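Local coordinates for thioredoxin domain-containing protein (Vibrio parahaemolyticus, PDB 2R5S) that is of unknown function, its structurally resolved part being an all-helical tetratricopeptide-repeat domain of a longer thioredoxin-family protein that may act as a protein-disulfide reductase, at residues C49-T53 with K54-L58; A80-E83 with L84-A88. All coordinates share one frame; numbering follows the deposited sequence.

Contact 1 and contact 2 follow one another along the chain, their centres about 12 Å apart, in an all-helical tetratricopeptide-repeat domain. Contact 1 (49-58) is the turn that joins helix 40-52 to helix 56-63; contact 2 (80-88) lies within helix 73-88, the next helix along the chain. The two touch directly: Leu51 packs on Lys81 and Leu82, while Phe56 packs on Leu82 and stacks its ring on that of His85. The centre of contact 1 lies about 6 Å from the centre of the chain, that of contact 2 about 14 Å, at the surface, so the sharp turn between two helices is covered by the helix that follows, in the layered manner of repeat solenoids.

Contact 1 of 2, residues C49-T53 with K54-L58; sequences CLLET and KQFEL
The carbonyl oxygen of Leu51 approaches the Phe56 ring obliquely, 3.7 Å from CE1, and Lys54 CA lies on one face of that ring, 4.0 Å above its plane and offset toward the rim. Leu51 CD1 lies loosely beside Phe56 CD1. The side-chain amide of Gln55 is turned so that its NE2 donates to Thr53 OG1 over 3.1 Å, with the hydroxyl oxygen close to the amide plane. With chi1 at 58°, Thr53 holds this hydroxyl between its own backbone N and carbonyl carbon, directed back at the last turn of the helix, where the carbonyl oxygens of Cys49 and Leu50 are both near. The Gln55 chain runs extended beyond CG and crosses Leu50 at about a right angle, bringing NE2 to 3.5 Å from Leu50 CD2. The other branch of Leu50, CD1, rests 4.0 Å from Leu58 CB, an apolar bridge to the next helix. On the backbone, Gln55 N gives a nearly straight bond to Leu50 O (2.9 Å, 169°), and Lys54 N makes a weak one to Leu51 O. Lys54 also sends NZ in weak bonds to the carbonyls of Asn119 and Gln120. This is a Schellman motif with Lys54, at positive phi, as its C-prime residue: it ends helix 40-52 and turns the chain into helix 56-63, with Gln55 at the N-cap position, within a tetratricopeptide-repeat region.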
loop_
_atom_site.group_PDB
_atom_site.type_symbol
_atom_site.label_atom_id
_atom_site.label_comp_id
_atom_site.label_asym_id
_atom_site.label_seq_id
_atom_site.Cartn_x
_atom_site.Cartn_y
_atom_site.Cartn_z
ATOM N N CYS A 49 -0.959 -1.808 11.272
ATOM C CA CYS A 49 -2.044 -1.614 10.342
ATOM C C CYS A 49 -1.499 -1.225 8.941
ATOM O O CYS A 49 -2.007 -1.665 7.869
ATOM C CB CYS A 49 -3.025 -0.557 10.881
ATOM S SG CYS A 49 -4.094 -1.134 12.222
ATOM N N LEU A 50 -0.469 -0.407 8.929
ATOM C CA LEU A 50 0.070 0.054 7.662
ATOM C C LEU A 50 0.615 -1.174 6.884
ATOM O O LEU A 50 0.365 -1.395 5.678
ATOM C CB LEU A 50 1.157 1.082 7.923
ATOM C CG LEU A 50 0.614 2.349 8.529
ATOM C CD1 LEU A 50 1.769 3.288 8.919
ATOM C CD2 LEU A 50 -0.280 3.028 7.496
ATOM N N LEU A 51 1.329 -1.999 7.607
ATOM C CA LEU A 51 1.946 -3.123 7.031
ATOM C C LEU A 51 0.926 -4.145 6.550
ATOM O O LEU A 51 1.144 -4.787 5.519
ATOM C CB LEU A 51 2.825 -3.745 8.098
ATOM C CG LEU A 51 4.123 -4.378 7.698
ATOM C CD1 LEU A 51 5.136 -3.288 7.870
ATOM C CD2 LEU A 51 4.382 -5.538 8.671
ATOM N N GLU A 52 -0.166 -4.353 7.290
ATOM C CA GLU A 52 -1.156 -5.334 6.867
ATOM C C GLU A 52 -1.905 -4.805 5.652
ATOM O O GLU A 52 -2.567 -5.557 4.934
ATOM C CB GLU A 52 -2.171 -5.592 7.982
ATOM C CG GLU A 52 -1.612 -6.268 9.210
ATOM C CD GLU A 52 -0.929 -7.600 8.877
ATOM O OE1 GLU A 52 0.347 -7.679 8.845
ATOM O OE2 GLU A 52 -1.674 -8.526 8.607
ATOM N N THR A 53 -1.829 -3.486 5.446
ATOM C CA THR A 53 -2.508 -2.864 4.314
ATOM C C THR A 53 -1.538 -2.518 3.190
ATOM O O THR A 53 -1.919 -1.903 2.188
ATOM C CB THR A 53 -3.262 -1.641 4.721
ATOM O OG1 THR A 53 -2.329 -0.717 5.324
ATOM C CG2 THR A 53 -4.425 -2.039 5.679
ATOM N N LYS A 54 -0.291 -2.944 3.383
ATOM C CA LYS A 54 0.716 -2.996 2.338
ATOM C C LYS A 54 1.260 -1.624 2.010
ATOM O O LYS A 54 1.693 -1.333 0.889
ATOM C CB LYS A 54 0.209 -3.808 1.132
ATOM C CG LYS A 54 -0.281 -5.234 1.575
ATOM C CD LYS A 54 -0.147 -6.299 0.507
ATOM C CE LYS A 54 1.328 -6.602 0.186
ATOM N NZ LYS A 54 1.536 -7.089 -1.235
ATOM N N GLN A 55 1.242 -0.772 3.027
ATOM C CA GLN A 55 1.777 0.576 2.920
ATOM C C GLN A 55 3.117 0.567 3.623
ATOM O O GLN A 55 3.203 1.062 4.715
ATOM C CB GLN A 55 0.839 1.537 3.616
ATOM C CG GLN A 55 -0.643 1.340 3.250
ATOM C CD GLN A 55 -1.516 2.488 3.687
ATOM O OE1 GLN A 55 -1.502 3.559 3.082
ATOM N NE2 GLN A 55 -2.284 2.278 4.747
ATOM N N PHE A 56 4.137 -0.046 3.004
ATOM C CA PHE A 56 5.423 -0.423 3.659
ATOM C C PHE A 56 6.313 0.777 3.947
ATOM O O PHE A 56 7.005 0.836 4.944
ATOM C CB PHE A 56 6.192 -1.415 2.784
ATOM C CG PHE A 56 5.483 -2.731 2.571
ATOM C CD1 PHE A 56 4.859 -3.375 3.610
ATOM C CD2 PHE A 56 5.487 -3.347 1.335
ATOM C CE1 PHE A 56 4.224 -4.572 3.427
ATOM C CE2 PHE A 56 4.835 -4.556 1.160
ATOM C CZ PHE A 56 4.214 -5.146 2.202
ATOM N N GLU A 57 6.244 1.760 3.071
ATOM C CA GLU A 57 6.956 3.010 3.255
ATOM C C GLU A 57 6.459 3.862 4.414
ATOM O O GLU A 57 7.197 4.236 5.277
ATOM C CB GLU A 57 6.867 3.818 1.963
ATOM C CG GLU A 57 7.683 4.967 2.051
ATOM C CD GLU A 57 8.953 4.772 1.279
ATOM O OE1 GLU A 57 9.179 5.645 0.416
ATOM O OE2 GLU A 57 9.690 3.748 1.521
ATOM N N LEU A 58 5.183 4.191 4.412
ATOM C CA LEU A 58 4.559 4.697 5.640
ATOM C C LEU A 58 4.897 3.812 6.868
ATOM O O LEU A 58 5.266 4.346 7.882
ATOM C CB LEU A 58 3.050 4.850 5.432
ATOM C CG LEU A 58 2.533 5.961 4.507
ATOM C CD1 LEU A 58 1.020 5.947 4.547
ATOM C CD2 LEU A 58 3.057 7.408 4.791
#

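Contact 2 of 2, residues A80-E83 with L84-A88; sequences AKLE and LHQQA. With EDO (1,2-ethanediol), chain E.
Gln86 and Gln87 reach back along helix 73-88 to the carboxylate of Glu83, one to each oxygen. The Glu83 CG lies anti to the backbone N (chi1 175°) and the chain then bends at chi2, which leaves the carboxylate standing off the helix, where the NE2 ends of both glutamines meet it. Gln87 NE2 meets Glu83 OE1 at 2.8 Å on the anti lone pair, the one away from OE2, and the carboxylate and amide planes stand almost perpendicular. Gln86 NE2 reaches Glu83 OE2 at 3.1 Å from above the carboxylate plane, 53° out of it, although Glu83 OE2 itself lies in the plane of the Gln86 amide. The two bonds together restrict rotation of the carboxylate. Gln86 takes the less common first torsion, 55°, which sets CG between its backbone N and carbonyl carbon and only 2.9 Å from Leu82 O. From there its extended chain crosses Leu82 obliquely, OE1 lying 3.6 Å from Leu82 CG. His85 turns its ring back along the helix, so that CD2 sits 3.1 Å from Lys81 O in an oblique approach. A 1,2-ethanediol molecule, probably from the crystallisation liquor, places C1 at the ring edge, 3.1 Å from His85 ND1. Leu84, His85, Gln86 and Gln87 each donate their backbone N to the carbonyl oxygen four residues earlier. The pattern is that of a regular alpha-helix with i to i+3 and i to i+4 side-chain bonds, here on the surface of a tetratricopeptide-repeat solenoid.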
loop_
_atom_site.group_PDB
_atom_site.type_symbol
_atom_site.label_atom_id
_atom_site.label_comp_id
_atom_site.label_asym_id
_atom_site.label_seq_id
_atom_site.Cartn_x
_atom_site.Cartn_y
_atom_site.Cartn_z
ATOM N N ALA A 80 11.011 -7.106 11.382
ATOM C CA ALA A 80 11.515 -8.248 10.680
ATOM C C ALA A 80 10.597 -8.432 9.532
ATOM O O ALA A 80 11.035 -8.849 8.480
ATOM C CB ALA A 80 11.523 -9.486 11.564
ATOM N N LYS A 81 9.307 -8.156 9.744
ATOM C CA LYS A 81 8.325 -8.257 8.652
ATOM C C LYS A 81 8.602 -7.265 7.540
ATOM O O LYS A 81 8.543 -7.643 6.373
ATOM C CB LYS A 81 6.897 -8.117 9.156
ATOM C CG LYS A 81 6.360 -9.509 9.803
ATOM C CD LYS A 81 4.940 -9.241 10.415
ATOM C CE LYS A 81 4.273 -10.532 10.629
ATOM N NZ LYS A 81 2.810 -10.198 10.838
ATOM N N LEU A 82 8.938 -6.022 7.912
ATOM C CA LEU A 82 9.213 -4.998 6.926
ATOM C C LEU A 82 10.447 -5.370 6.155
ATOM O O LEU A 82 10.520 -5.183 4.975
ATOM C CB LEU A 82 9.371 -3.628 7.613
ATOM C CG LEU A 82 9.508 -2.396 6.714
ATOM C CD1 LEU A 82 8.160 -2.286 5.909
ATOM C CD2 LEU A 82 9.807 -1.117 7.501
ATOM N N GLU A 83 11.443 -5.939 6.813
ATOM C CA GLU A 83 12.683 -6.323 6.130
ATOM C C GLU A 83 12.475 -7.501 5.187
ATOM O O GLU A 83 12.927 -7.466 4.064
ATOM C CB GLU A 83 13.769 -6.615 7.122
ATOM C CG GLU A 83 15.046 -7.148 6.411
ATOM C CD GLU A 83 15.735 -6.067 5.471
ATOM O OE1 GLU A 83 16.335 -6.461 4.426
ATOM O OE2 GLU A 83 15.690 -4.832 5.779
ATOM N N LEU A 84 11.767 -8.549 5.601
ATOM C CA LEU A 84 11.379 -9.572 4.637
ATOM C C LEU A 84 10.533 -9.018 3.445
ATOM O O LEU A 84 10.795 -9.363 2.317
ATOM C CB LEU A 84 10.634 -10.650 5.384
ATOM C CG LEU A 84 11.434 -11.422 6.407
ATOM C CD1 LEU A 84 10.447 -12.335 7.108
ATOM C CD2 LEU A 84 12.545 -12.224 5.699
ATOM N N HIS A 85 9.557 -8.116 3.680
ATOM C CA HIS A 85 8.733 -7.632 2.574
ATOM C C HIS A 85 9.598 -6.883 1.573
ATOM O O HIS A 85 9.407 -6.996 0.347
ATOM C CB HIS A 85 7.567 -6.712 3.047
ATOM C CG HIS A 85 6.427 -7.478 3.650
ATOM N ND1 HIS A 85 5.812 -8.529 2.995
ATOM C CD2 HIS A 85 5.841 -7.400 4.873
ATOM C CE1 HIS A 85 4.888 -9.058 3.779
ATOM N NE2 HIS A 85 4.890 -8.393 4.926
ATOM N N GLN A 86 10.548 -6.124 2.093
ATOM C CA GLN A 86 11.287 -5.233 1.211
ATOM C C GLN A 86 12.371 -5.969 0.422
ATOM O O GLN A 86 12.748 -5.528 -0.678
ATOM C CB GLN A 86 11.766 -3.970 1.922
ATOM C CG GLN A 86 12.600 -4.138 3.174
ATOM C CD GLN A 86 12.550 -2.884 4.113
ATOM O OE1 GLN A 86 11.762 -1.960 3.878
ATOM N NE2 GLN A 86 13.391 -2.880 5.180
ATOM N N GLN A 87 12.823 -7.112 0.934
ATOM C CA GLN A 87 13.664 -7.992 0.134
ATOM C C GLN A 87 12.843 -8.626 -0.987
ATOM O O GLN A 87 13.306 -8.735 -2.114
ATOM C CB GLN A 87 14.335 -9.089 0.964
ATOM C CG GLN A 87 15.000 -8.607 2.207
ATOM C CD GLN A 87 16.025 -9.587 2.812
ATOM O OE1 GLN A 87 15.961 -10.836 2.651
ATOM N NE2 GLN A 87 16.962 -9.010 3.553
ATOM N N ALA A 88 11.606 -9.010 -0.681
ATOM C CA ALA A 88 10.747 -9.678 -1.662
ATOM C C ALA A 88 10.353 -8.785 -2.841
ATOM O O ALA A 88 9.928 -9.283 -3.885
ATOM C CB ALA A 88 9.513 -10.284 -0.986
HETATM C C1 EDO E . 6.013 -8.888 -0.091
HETATM O O1 EDO E . 6.856 -7.854 -0.674
HETATM C C2 EDO E . 6.079 -10.144 -0.953
HETATM O O2 EDO E . 4.829 -10.830 -1.036
#